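PDB 3RPF: molybdopterin synthase catalytic subunit from Helicobacter pylori, which probably converts precursor Z into molybdopterin, inserting two sulfur atoms, supplied by the carrier protein MoaD, to form the dithiolene group. Local coordinates for residues A11-T14 with R15-L18. Numbering follows the deposited sequence.
Sequences ALDT and RELL
Thr14 O accepts the shortest direct hydrogen bond between residues 11-14 and 15-18, from Leu18 N at 2.8 Å, with the donor tilted 23° from the carbonyl plane. CB and CG of Leu18 lie against the same oxygen. One residue earlier, Asp13 O receives Leu17 N at 3.0 Å, almost in line with the carbonyl, and CG of Leu17 lies 3.4 Å from Asp13 O. These are the first i to i+4 bonds of the helix, and Asp13 is its N-cap. With CG of Asp13 anti to its own nitrogen, chi1 -175° sets the carboxylate beside the carbonyl carbon, facing the first-turn amides, where Asp13 OD1 accepts from Glu16 N at 3.2 Å. The N-H points fairly straight at OD1 but reaches it from above the carboxylate plane. The other oxygen, OD2, lies against CB of Glu16 and 4.0 Å from Glu16 OE1, a proximity of like charges that the helix N-terminus may ease. Arg15 makes no direct salt bridge here; its chain bends at chi3 (62°), and a water accepts from NH2 while donating to Asp13 OD2, linking the two exposed side chains. On the buried side, CB of Leu12 meets CD1 of Leu17 at 4.0 Å, joining the incoming loop to the helix. The segment thus forms the capped connection from strand 5-9 into helix 14-27. Thr14 OG1 is hydrogen-bonded to Gln22 of the second subunit, which also packs on Leu18, while Leu12 and Leu17 both settle on Ala79 of strand 74-82, and Leu12 and Leu18 on Leu93 of strand 90-98.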
# COMPACT_ATOMS: atom_id res chain seq x y z
N ALA A 11 10.02 -17.26 -9.19
CA ALA A 11 9.88 -15.82 -8.97
C ALA A 11 8.73 -15.18 -9.76
O ALA A 11 8.44 -15.57 -10.89
CB ALA A 11 11.20 -15.14 -9.31
N LEU A 12 8.10 -14.18 -9.17
CA LEU A 12 6.99 -13.50 -9.84
C LEU A 12 7.53 -12.54 -10.91
O LEU A 12 8.59 -11.93 -10.72
CB LEU A 12 6.15 -12.72 -8.83
CG LEU A 12 5.49 -13.54 -7.73
CD1 LEU A 12 4.70 -12.62 -6.81
CD2 LEU A 12 4.58 -14.61 -8.30
N ASP A 13 6.83 -12.42 -12.03
CA ASP A 13 7.18 -11.39 -13.00
C ASP A 13 6.41 -10.13 -12.63
O ASP A 13 5.33 -9.87 -13.16
CB ASP A 13 6.85 -11.81 -14.43
CG ASP A 13 7.32 -10.79 -15.46
OD1 ASP A 13 7.63 -9.64 -15.06
OD2 ASP A 13 7.39 -11.13 -16.66
N THR A 14 6.97 -9.37 -11.69
CA THR A 14 6.25 -8.23 -11.13
C THR A 14 5.95 -7.17 -12.19
O THR A 14 4.91 -6.56 -12.16
CB THR A 14 7.01 -7.59 -9.97
OG1 THR A 14 8.25 -7.08 -10.45
CG2 THR A 14 7.28 -8.63 -8.89
N ARG A 15 6.88 -6.98 -13.12
CA ARG A 15 6.64 -6.02 -14.19
C ARG A 15 5.34 -6.37 -14.91
O ARG A 15 4.48 -5.52 -15.10
CB ARG A 15 7.80 -6.04 -15.18
CG ARG A 15 7.76 -4.90 -16.20
CD ARG A 15 8.44 -5.33 -17.48
NE ARG A 15 7.74 -6.46 -18.06
CZ ARG A 15 6.78 -6.34 -18.97
NH1 ARG A 15 6.42 -5.13 -19.40
NH2 ARG A 15 6.18 -7.42 -19.45
N GLU A 16 5.21 -7.63 -15.31
CA GLU A 16 4.07 -8.08 -16.09
C GLU A 16 2.77 -8.03 -15.28
O GLU A 16 1.72 -7.62 -15.80
CB GLU A 16 4.32 -9.48 -16.63
CG GLU A 16 3.21 -10.02 -17.50
CD GLU A 16 3.39 -11.50 -17.79
OE1 GLU A 16 3.60 -12.27 -16.83
OE2 GLU A 16 3.30 -11.89 -18.98
N LEU A 17 2.83 -8.45 -14.02
CA LEU A 17 1.67 -8.42 -13.14
C LEU A 17 1.20 -6.99 -12.86
O LEU A 17 0.01 -6.71 -12.90
CB LEU A 17 1.98 -9.14 -11.83
CG LEU A 17 2.24 -10.65 -11.90
CD1 LEU A 17 2.90 -11.14 -10.61
CD2 LEU A 17 0.96 -11.41 -12.17
N LEU A 18 2.14 -6.09 -12.58
CA LEU A 18 1.79 -4.70 -12.26
C LEU A 18 1.15 -4.00 -13.46
O LEU A 18 0.19 -3.25 -13.30
CB LEU A 18 3.03 -3.93 -11.81
CG LEU A 18 3.44 -4.13 -10.35
CD1 LEU A 18 4.83 -3.60 -10.10
CD2 LEU A 18 2.45 -3.47 -9.43
O HOH W 1 7.30 -10.36 -19.34